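Long-range contacts in signal recognition particle 54 kDa protein (Aeropyrum pernix, PDB 7EPK), which belongs to the SRP54 family of signal recognition particle proteins, combining a helical bundle, a P-loop GTPase-type domain that holds GDP here, and a helical signal-peptide-binding-type domain: residues R314-V319 / P350-L355; T328-L333 / A375-M380; K371-I376 / R411-Y416. All blocks are in the same frame, centred on the assembly; numbering follows the deposited sequence.

Contact 1 (R314-V319 / P350-L355)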
loop_
_atom_site.group_PDB
_atom_site.type_symbol
_atom_site.label_atom_id
_atom_site.label_comp_id
_atom_site.label_asym_id
_atom_site.label_seq_id
_atom_site.Cartn_x
_atom_site.Cartn_y
_atom_site.Cartn_z
ATOM N N ARG A 314 10.639 -28.740 -4.394
ATOM C CA ARG A 314 9.684 -29.828 -4.066
ATOM C C ARG A 314 9.273 -30.529 -5.369
ATOM O O ARG A 314 9.231 -31.761 -5.379
ATOM C CB ARG A 314 8.478 -29.292 -3.287
ATOM C CG ARG A 314 7.389 -30.331 -3.063
ATOM C CD ARG A 314 6.512 -30.039 -1.865
ATOM N NE ARG A 314 5.538 -28.997 -2.141
ATOM C CZ ARG A 314 4.412 -29.165 -2.830
ATOM N NH1 ARG A 314 4.104 -30.345 -3.345
ATOM N NH2 ARG A 314 3.597 -28.140 -3.010
ATOM N N ALA A 315 9.016 -29.774 -6.437
ATOM C CA ALA A 315 8.498 -30.301 -7.720
ATOM C C ALA A 315 9.519 -31.259 -8.341
ATOM O O ALA A 315 9.106 -32.355 -8.757
ATOM C CB ALA A 315 8.168 -29.168 -8.653
ATOM N N ALA A 316 10.791 -30.850 -8.408
ATOM C CA ALA A 316 11.934 -31.690 -8.839
ATOM C C ALA A 316 12.112 -32.837 -7.844
ATOM O O ALA A 316 12.140 -33.998 -8.282
ATOM C CB ALA A 316 13.195 -30.874 -8.938
ATOM N N GLU A 317 12.217 -32.526 -6.551
ATOM C CA GLU A 317 12.374 -33.550 -5.485
ATOM C C GLU A 317 11.252 -34.596 -5.628
ATOM O O GLU A 317 11.571 -35.792 -5.603
ATOM C CB GLU A 317 12.425 -32.870 -4.111
ATOM C CG GLU A 317 12.652 -33.818 -2.937
ATOM C CD GLU A 317 13.892 -34.702 -3.000
ATOM O OE1 GLU A 317 14.860 -34.325 -3.689
ATOM O OE2 GLU A 317 13.886 -35.773 -2.359
ATOM N N ASP A 318 9.998 -34.162 -5.814
ATOM C CA ASP A 318 8.792 -35.041 -5.890
ATOM C C ASP A 318 8.863 -35.928 -7.138
ATOM O O ASP A 318 8.234 -36.991 -7.137
ATOM C CB ASP A 318 7.466 -34.258 -5.864
ATOM C CG ASP A 318 6.569 -34.562 -4.666
ATOM O OD1 ASP A 318 6.710 -35.668 -4.092
ATOM O OD2 ASP A 318 5.718 -33.698 -4.317
ATOM N N VAL A 319 9.579 -35.508 -8.176
ATOM C CA VAL A 319 9.846 -36.352 -9.376
ATOM C C VAL A 319 10.915 -37.378 -8.990
ATOM O O VAL A 319 10.634 -38.578 -9.116
ATOM C CB VAL A 319 10.272 -35.497 -10.583
ATOM C CG1 VAL A 319 11.007 -36.301 -11.642
ATOM C CG2 VAL A 319 9.083 -34.777 -11.192
ATOM N N PRO A 350 18.958 -28.698 -5.166
ATOM C CA PRO A 350 19.285 -30.127 -5.172
ATOM C C PRO A 350 18.586 -30.869 -6.323
ATOM O O PRO A 350 19.278 -31.310 -7.231
ATOM C CB PRO A 350 18.803 -30.655 -3.806
ATOM C CG PRO A 350 18.688 -29.419 -2.937
ATOM C CD PRO A 350 18.371 -28.278 -3.885
ATOM N N GLY A 351 17.251 -30.960 -6.263
ATOM C CA GLY A 351 16.406 -31.643 -7.260
ATOM C C GLY A 351 16.680 -31.129 -8.661
ATOM O O GLY A 351 17.220 -31.902 -9.462
ATOM N N ALA A 352 16.367 -29.855 -8.920
ATOM C CA ALA A 352 16.389 -29.207 -10.258
ATOM C C ALA A 352 17.764 -29.340 -10.940
ATOM O O ALA A 352 17.787 -29.436 -12.189
ATOM C CB ALA A 352 15.983 -27.757 -10.136
ATOM N N SER A 353 18.862 -29.309 -10.174
ATOM C CA SER A 353 20.244 -29.534 -10.677
ATOM C C SER A 353 20.301 -30.919 -11.325
ATOM O O SER A 353 20.586 -30.989 -12.534
ATOM C CB SER A 353 21.272 -29.393 -9.573
ATOM O OG SER A 353 22.570 -29.772 -10.015
ATOM N N MET A 354 19.988 -31.959 -10.542
ATOM C CA MET A 354 20.103 -33.390 -10.933
ATOM C C MET A 354 18.963 -33.783 -11.882
ATOM O O MET A 354 19.187 -34.680 -12.704
ATOM C CB MET A 354 20.065 -34.311 -9.710
ATOM C CG MET A 354 20.696 -35.663 -9.967
ATOM S SD MET A 354 20.717 -36.680 -8.475
ATOM C CE MET A 354 19.582 -37.994 -8.927
ATOM N N LEU A 355 17.789 -33.151 -11.758
ATOM C CA LEU A 355 16.599 -33.411 -12.617
ATOM C C LEU A 355 16.982 -33.148 -14.077
ATOM O O LEU A 355 16.719 -34.028 -14.920
ATOM C CB LEU A 355 15.438 -32.502 -12.193
ATOM C CG LEU A 355 14.013 -32.982 -12.499
ATOM C CD1 LEU A 355 13.163 -31.825 -13.001
ATOM C CD2 LEU A 355 13.967 -34.126 -13.506
#

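Contact 2 (T328-L333 / A375-M380)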
loop_
_atom_site.group_PDB
_atom_site.type_symbol
_atom_site.label_atom_id
_atom_site.label_comp_id
_atom_site.label_asym_id
_atom_site.label_seq_id
_atom_site.Cartn_x
_atom_site.Cartn_y
_atom_site.Cartn_z
ATOM N N THR A 328 1.755 -32.457 -9.501
ATOM C CA THR A 328 3.216 -32.206 -9.395
ATOM C C THR A 328 3.631 -31.330 -10.567
ATOM O O THR A 328 4.206 -30.267 -10.327
ATOM C CB THR A 328 4.009 -33.512 -9.398
ATOM O OG1 THR A 328 3.667 -34.223 -8.208
ATOM C CG2 THR A 328 5.503 -33.296 -9.476
ATOM N N ILE A 329 3.309 -31.778 -11.781
ATOM C CA ILE A 329 3.635 -31.075 -13.063
ATOM C C ILE A 329 2.979 -29.685 -13.064
ATOM O O ILE A 329 3.640 -28.696 -13.444
ATOM C CB ILE A 329 3.206 -31.909 -14.289
ATOM C CG1 ILE A 329 3.897 -33.273 -14.306
ATOM C CG2 ILE A 329 3.444 -31.128 -15.574
ATOM C CD1 ILE A 329 3.593 -34.092 -15.534
ATOM N N TYR A 330 1.720 -29.597 -12.654
ATOM C CA TYR A 330 1.011 -28.301 -12.593
ATOM C C TYR A 330 1.758 -27.328 -11.674
ATOM O O TYR A 330 1.875 -26.157 -12.048
ATOM C CB TYR A 330 -0.418 -28.483 -12.100
ATOM C CG TYR A 330 -1.200 -27.204 -12.156
ATOM C CD1 TYR A 330 -1.852 -26.831 -13.313
ATOM C CD2 TYR A 330 -1.252 -26.348 -11.079
ATOM C CE1 TYR A 330 -2.591 -25.662 -13.381
ATOM C CE2 TYR A 330 -1.978 -25.171 -11.133
ATOM C CZ TYR A 330 -2.656 -24.825 -12.286
ATOM O OH TYR A 330 -3.392 -23.675 -12.352
ATOM N N ARG A 331 2.221 -27.797 -10.508
ATOM C CA ARG A 331 2.923 -26.965 -9.497
ATOM C C ARG A 331 4.314 -26.633 -10.033
ATOM O O ARG A 331 4.780 -25.486 -9.811
ATOM C CB ARG A 331 3.032 -27.681 -8.145
ATOM C CG ARG A 331 1.747 -27.678 -7.331
ATOM C CD ARG A 331 1.956 -28.182 -5.911
ATOM N NE ARG A 331 0.688 -28.578 -5.299
ATOM C CZ ARG A 331 0.196 -29.815 -5.278
ATOM N NH1 ARG A 331 -0.982 -30.050 -4.720
ATOM N NH2 ARG A 331 0.878 -30.816 -5.809
ATOM N N GLN A 332 4.934 -27.619 -10.695
ATOM C CA GLN A 332 6.257 -27.508 -11.358
ATOM C C GLN A 332 6.201 -26.399 -12.413
ATOM O O GLN A 332 7.073 -25.534 -12.375
ATOM C CB GLN A 332 6.643 -28.845 -11.982
ATOM C CG GLN A 332 8.042 -28.855 -12.585
ATOM C CD GLN A 332 8.329 -30.178 -13.245
ATOM O OE1 GLN A 332 8.299 -31.228 -12.599
ATOM N NE2 GLN A 332 8.559 -30.126 -14.548
ATOM N N LEU A 333 5.197 -26.409 -13.291
ATOM C CA LEU A 333 5.068 -25.422 -14.397
ATOM C C LEU A 333 4.846 -24.038 -13.790
ATOM O O LEU A 333 5.626 -23.119 -14.132
ATOM C CB LEU A 333 3.922 -25.813 -15.337
ATOM C CG LEU A 333 4.095 -27.152 -16.060
ATOM C CD1 LEU A 333 2.799 -27.612 -16.715
ATOM C CD2 LEU A 333 5.216 -27.079 -17.077
ATOM N N ALA A 375 -3.248 -24.933 -18.878
ATOM C CA ALA A 375 -4.653 -24.819 -19.358
ATOM C C ALA A 375 -5.248 -26.217 -19.528
ATOM O O ALA A 375 -6.400 -26.429 -19.102
ATOM C CB ALA A 375 -4.696 -24.060 -20.662
ATOM N N ILE A 376 -4.465 -27.105 -20.156
ATOM C CA ILE A 376 -4.773 -28.549 -20.390
ATOM C C ILE A 376 -5.172 -29.189 -19.058
ATOM O O ILE A 376 -6.259 -29.747 -18.994
ATOM C CB ILE A 376 -3.561 -29.283 -21.010
ATOM C CG1 ILE A 376 -3.256 -28.841 -22.445
ATOM C CG2 ILE A 376 -3.740 -30.789 -20.904
ATOM C CD1 ILE A 376 -4.062 -29.554 -23.498
ATOM N N ILE A 377 -4.282 -29.140 -18.060
ATOM C CA ILE A 377 -4.462 -29.789 -16.726
ATOM C C ILE A 377 -5.737 -29.219 -16.096
ATOM O O ILE A 377 -6.550 -29.982 -15.549
ATOM C CB ILE A 377 -3.221 -29.586 -15.827
ATOM C CG1 ILE A 377 -1.968 -30.243 -16.409
ATOM C CG2 ILE A 377 -3.478 -30.118 -14.430
ATOM C CD1 ILE A 377 -0.709 -29.801 -15.747
ATOM N N GLU A 378 -5.942 -27.914 -16.211
ATOM C CA GLU A 378 -7.116 -27.241 -15.599
ATOM C C GLU A 378 -8.419 -27.800 -16.191
ATOM O O GLU A 378 -9.446 -27.699 -15.505
ATOM C CB GLU A 378 -6.981 -25.727 -15.747
ATOM C CG GLU A 378 -5.874 -25.124 -14.901
ATOM C CD GLU A 378 -5.585 -23.671 -15.214
ATOM O OE1 GLU A 378 -4.526 -23.162 -14.790
ATOM O OE2 GLU A 378 -6.421 -23.055 -15.882
ATOM N N SER A 379 -8.393 -28.371 -17.402
ATOM C CA SER A 379 -9.597 -28.869 -18.140
ATOM C C SER A 379 -9.807 -30.378 -17.903
ATOM O O SER A 379 -10.932 -30.854 -18.120
ATOM C CB SER A 379 -9.536 -28.531 -19.631
ATOM O OG SER A 379 -9.536 -27.121 -19.849
ATOM N N MET A 380 -8.789 -31.103 -17.439
ATOM C CA MET A 380 -8.916 -32.521 -17.019
ATOM C C MET A 380 -9.867 -32.622 -15.817
ATOM O O MET A 380 -9.768 -31.773 -14.940
ATOM C CB MET A 380 -7.554 -33.062 -16.594
ATOM C CG MET A 380 -6.497 -32.974 -17.656
ATOM S SD MET A 380 -5.057 -33.896 -17.118
ATOM C CE MET A 380 -4.056 -33.965 -18.599
#

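Contact 3 (K371-I376 / R411-Y416)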
loop_
_atom_site.group_PDB
_atom_site.type_symbol
_atom_site.label_atom_id
_atom_site.label_comp_id
_atom_site.label_asym_id
_atom_site.label_seq_id
_atom_site.Cartn_x
_atom_site.Cartn_y
_atom_site.Cartn_z
ATOM N N LYS A 371 2.338 -22.686 -20.368
ATOM C CA LYS A 371 1.022 -21.991 -20.222
ATOM C C LYS A 371 -0.085 -22.844 -20.848
ATOM O O LYS A 371 -1.222 -22.811 -20.331
ATOM C CB LYS A 371 1.052 -20.588 -20.846
ATOM C CG LYS A 371 -0.163 -19.701 -20.576
ATOM C CD LYS A 371 -1.042 -19.461 -21.799
ATOM C CE LYS A 371 -2.069 -18.356 -21.626
ATOM N NZ LYS A 371 -1.450 -17.007 -21.630
ATOM N N ARG A 372 0.226 -23.563 -21.927
ATOM C CA ARG A 372 -0.756 -24.414 -22.651
ATOM C C ARG A 372 -0.988 -25.663 -21.799
ATOM O O ARG A 372 -2.154 -26.061 -21.605
ATOM C CB ARG A 372 -0.261 -24.815 -24.053
ATOM C CG ARG A 372 -0.344 -23.739 -25.135
ATOM C CD ARG A 372 -0.176 -24.324 -26.539
ATOM N NE ARG A 372 1.023 -25.152 -26.713
ATOM C CZ ARG A 372 2.232 -24.701 -27.050
ATOM N NH1 ARG A 372 2.435 -23.410 -27.260
ATOM N NH2 ARG A 372 3.243 -25.544 -27.156
ATOM N N TRP A 373 0.104 -26.251 -21.306
ATOM C CA TRP A 373 0.081 -27.464 -20.456
ATOM C C TRP A 373 -0.740 -27.194 -19.198
ATOM O O TRP A 373 -1.491 -28.099 -18.801
ATOM C CB TRP A 373 1.507 -27.903 -20.143
ATOM C CG TRP A 373 2.126 -28.625 -21.292
ATOM C CD1 TRP A 373 1.634 -28.707 -22.561
ATOM C CD2 TRP A 373 3.361 -29.360 -21.287
ATOM N NE1 TRP A 373 2.471 -29.449 -23.346
ATOM C CE2 TRP A 373 3.544 -29.860 -22.595
ATOM C CE3 TRP A 373 4.336 -29.644 -20.318
ATOM C CZ2 TRP A 373 4.653 -30.639 -22.941
ATOM C CZ3 TRP A 373 5.430 -30.415 -20.662
ATOM C CH2 TRP A 373 5.585 -30.904 -21.960
ATOM N N MET A 374 -0.632 -25.990 -18.623
ATOM C CA MET A 374 -1.387 -25.616 -17.403
ATOM C C MET A 374 -2.882 -25.538 -17.748
ATOM O O MET A 374 -3.687 -26.133 -17.008
ATOM C CB MET A 374 -0.847 -24.333 -16.757
ATOM C CG MET A 374 0.371 -24.610 -15.833
ATOM S SD MET A 374 1.220 -23.154 -15.096
ATOM C CE MET A 374 -0.206 -22.297 -14.427
ATOM N N ALA A 375 -3.248 -24.933 -18.878
ATOM C CA ALA A 375 -4.653 -24.819 -19.358
ATOM C C ALA A 375 -5.248 -26.217 -19.528
ATOM O O ALA A 375 -6.400 -26.429 -19.102
ATOM C CB ALA A 375 -4.696 -24.060 -20.662
ATOM N N ILE A 376 -4.465 -27.105 -20.156
ATOM C CA ILE A 376 -4.773 -28.549 -20.390
ATOM C C ILE A 376 -5.172 -29.189 -19.058
ATOM O O ILE A 376 -6.259 -29.747 -18.994
ATOM C CB ILE A 376 -3.561 -29.283 -21.010
ATOM C CG1 ILE A 376 -3.256 -28.841 -22.445
ATOM C CG2 ILE A 376 -3.740 -30.789 -20.904
ATOM C CD1 ILE A 376 -4.062 -29.554 -23.498
ATOM N N ARG A 411 -1.331 -34.846 -25.949
ATOM C CA ARG A 411 -0.399 -36.007 -26.109
ATOM C C ARG A 411 1.018 -35.640 -25.646
ATOM O O ARG A 411 1.662 -36.511 -25.056
ATOM C CB ARG A 411 -0.286 -36.515 -27.555
ATOM C CG ARG A 411 -1.476 -37.310 -28.066
ATOM C CD ARG A 411 -1.256 -37.751 -29.503
ATOM N NE ARG A 411 -2.350 -38.632 -29.879
ATOM C CZ ARG A 411 -2.403 -39.933 -29.620
ATOM N NH1 ARG A 411 -1.380 -40.536 -29.025
ATOM N NH2 ARG A 411 -3.475 -40.631 -29.966
ATOM N N GLU A 412 1.511 -34.433 -25.947
ATOM C CA GLU A 412 2.898 -34.002 -25.599
ATOM C C GLU A 412 3.071 -34.063 -24.072
ATOM O O GLU A 412 4.039 -34.679 -23.624
ATOM C CB GLU A 412 3.216 -32.587 -26.106
ATOM C CG GLU A 412 3.271 -32.428 -27.622
ATOM C CD GLU A 412 3.242 -30.987 -28.131
ATOM O OE1 GLU A 412 3.176 -30.055 -27.300
ATOM O OE2 GLU A 412 3.274 -30.787 -29.366
ATOM N N LEU A 413 2.167 -33.422 -23.319
ATOM C CA LEU A 413 2.158 -33.421 -21.832
ATOM C C LEU A 413 2.155 -34.877 -21.376
ATOM O O LEU A 413 3.030 -35.269 -20.573
ATOM C CB LEU A 413 0.919 -32.668 -21.308
ATOM C CG LEU A 413 0.586 -32.793 -19.809
ATOM C CD1 LEU A 413 1.806 -32.580 -18.925
ATOM C CD2 LEU A 413 -0.497 -31.802 -19.407
ATOM N N LEU A 414 1.190 -35.639 -21.889
ATOM C CA LEU A 414 0.973 -37.044 -21.489
ATOM C C LEU A 414 2.299 -37.803 -21.609
ATOM O O LEU A 414 2.726 -38.410 -20.592
ATOM C CB LEU A 414 -0.165 -37.623 -22.328
ATOM C CG LEU A 414 -1.504 -37.690 -21.591
ATOM C CD1 LEU A 414 -1.868 -36.369 -20.932
ATOM C CD2 LEU A 414 -2.617 -38.138 -22.519
ATOM N N VAL A 415 2.982 -37.690 -22.753
ATOM C CA VAL A 415 4.304 -38.351 -22.982
ATOM C C VAL A 415 5.275 -37.839 -21.914
ATOM O O VAL A 415 5.971 -38.687 -21.311
ATOM C CB VAL A 415 4.847 -38.121 -24.409
ATOM C CG1 VAL A 415 6.254 -38.678 -24.598
ATOM C CG2 VAL A 415 3.917 -38.712 -25.454
ATOM N N TYR A 416 5.291 -36.517 -21.692
ATOM C CA TYR A 416 6.184 -35.810 -20.732
ATOM C C TYR A 416 6.030 -36.475 -19.372
ATOM O O TYR A 416 7.029 -36.980 -18.799
ATOM C CB TYR A 416 5.856 -34.316 -20.649
ATOM C CG TYR A 416 6.728 -33.527 -19.705
ATOM C CD1 TYR A 416 7.962 -33.044 -20.110
ATOM C CD2 TYR A 416 6.320 -33.258 -18.406
ATOM C CE1 TYR A 416 8.772 -32.321 -19.250
ATOM C CE2 TYR A 416 7.118 -32.539 -17.535
ATOM C CZ TYR A 416 8.344 -32.062 -17.964
ATOM O OH TYR A 416 9.144 -31.349 -17.127
#

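Contact 1 (R314-V319 / P350-L355)
The methyl group of Ala-316 overlaps the backbone of helix 350-356 where Gly-351 joins Ala-352. Its CB sits 3.3 Å from the amide N of Ala-352 and 3.5 Å from C of Gly-351, so its nearest partners are atoms of the peptide link. Glycine suits this place because a CB on Gly-351 would point at helix 293-320, straight at the Ala-316 methyl and the Glu-317 amide; the absence of a side chain lets the backbones come this near, and alanine opposite it adds no more than one carbon. The two short segments approach to 7.5 Å between axes, crossing at 59°, and the CA atoms of Ala-316 and Gly-351 are 4.7 Å apart. Ala-352 CB lies 4.4 Å from Ala-316 CB, a looser contact. Beside them the backbone N of Glu-317 faces Gly-351 CA, while its carboxylate end is exposed.

One turn further along each helix, larger branched side chains take over. Val-319 has CG1 anti to its backbone N (chi1 160°), and this methyl meets CD2 of Leu-355 at 4.1 Å, the two side chains crossing at about a right angle. The other branch of Leu-355, CD1, meets Ala-316 CB at 4.2 Å, so the leucine bridges the small-residue crossing and the valine. Leu-420 of helix 409-423 packs against both Val-319 and Leu-355.

This close crossing built on small residues seats the short helix 350-356, part of the signal-peptide-binding region, on the far end of the long helix 293-320, whose position after the GTPase domain is consistent with the linker helix of other SRP54 proteins.

Contact 2 (T328-L333 / A375-M380)
Ile-377 fills the apolar centre: both its branches touch Tyr-330, and one goes on to the aliphatic neighbours. CD1 packs among three side chains of helix 326-337, 3.9 Å from CB of Tyr-330, 4.2 Å from CD1 of Leu-333 and, more loosely, near CG2 of Ile-329. The other methyl, CG2, stands anti to its backbone N and packs against Tyr-330 CD1 at 3.8 Å, meeting the ring obliquely. A beta-branched residue suits this position because it spreads carbon both toward the ring and toward the aliphatic pair.

The segments run roughly antiparallel, at 146° with axes 10.4 Å apart, a pairing of two helices within the signal-peptide-binding domain of SRP54. Leu-413 of helix 409-423 also touches Ile-377, and Leu-333 reaches Trp-373.

Tyrosine suits the border of this core, since its long phenol packs CB and ring on Ile-377 and still puts the hydroxyl on the exposed carboxylate of Glu-378. CE1 lies 3.7 Å from CG of Glu-378, and Tyr-330 OH donates a 2.7 Å hydrogen bond to Glu-378 OE1. That oxygen is approached on its anti side, 30° out of the carboxylate plane, while staying near the ring plane at its edge; ring and carboxylate are turned 59° against each other.

Contact 3 (K371-I376 / R411-Y416)
The indole of Trp-373 carries Leu-413 over one face: CB of the leucine stands 4.0 Å from the centroid of the five-membered ring and only 5° off its normal, a CH-pi contact, while Leu-413 CA lies above the same ring system, displaced toward the rim. The six-membered part of the indole meets Tyr-416. Trp-373 CZ3 comes down on one face of the phenol ring, 3.5 Å from Tyr-416 CG, with the two planes inclined at 56°, an oblique pairing that is neither a stack nor edge-to-face. Tyr-416 CG is anti to its backbone N, which brings the start of the ring beside CZ3 and CH2. Beyond the ring, its hydroxyl is hydrogen-bonded to Ala-362 O and to Gln-332 NE2.

The two segments cross at 90°, axes 10.5 Å apart, and the broad indole spans the distance. Both helices lie in the signal-peptide-binding domain of SRP54, an all-helical module, and the tryptophan is buried between them. One turn on from Trp-373, Ile-376 CG2 meets Leu-413 CD2 at 3.7 Å, the side chains sliding past each other in opposite directions. Leucine suits position 413 because CB covers the indole face while CD2 reaches this isoleucine.

At the more polar margin, CB of Glu-412 approaches Trp-373 CZ2 at 4.0 Å. Its OE1 and Arg-372 NH2 are opposite charges 4.5 Å apart, too far for a salt bridge; the arginine NE has a weak, long ion pair with Asp-409.

Contacts 2 and 3 lie wholly within the signal-peptide-binding domain, and contact 1 joins helix 350-356 of that domain to the long helix 293-320. Contacts 2 and 3 are neighbours, their centres about 7 Å apart; both use helix 367-379 and share Ala-375 and Ile-376. Contact 1 lies about 17 Å from contact 2 and about 19 Å from contact 3, centre to centre. It touches contact 2 where Ala-315 packs on Gln-332, but not contact 3. Along the chain the segments of contacts 1 and 2 alternate, whereas contact 1 closes before contact 3 opens. Helix 326-337 packs on both helix 293-320 and helix 367-379, and so connects contacts 1 and 2.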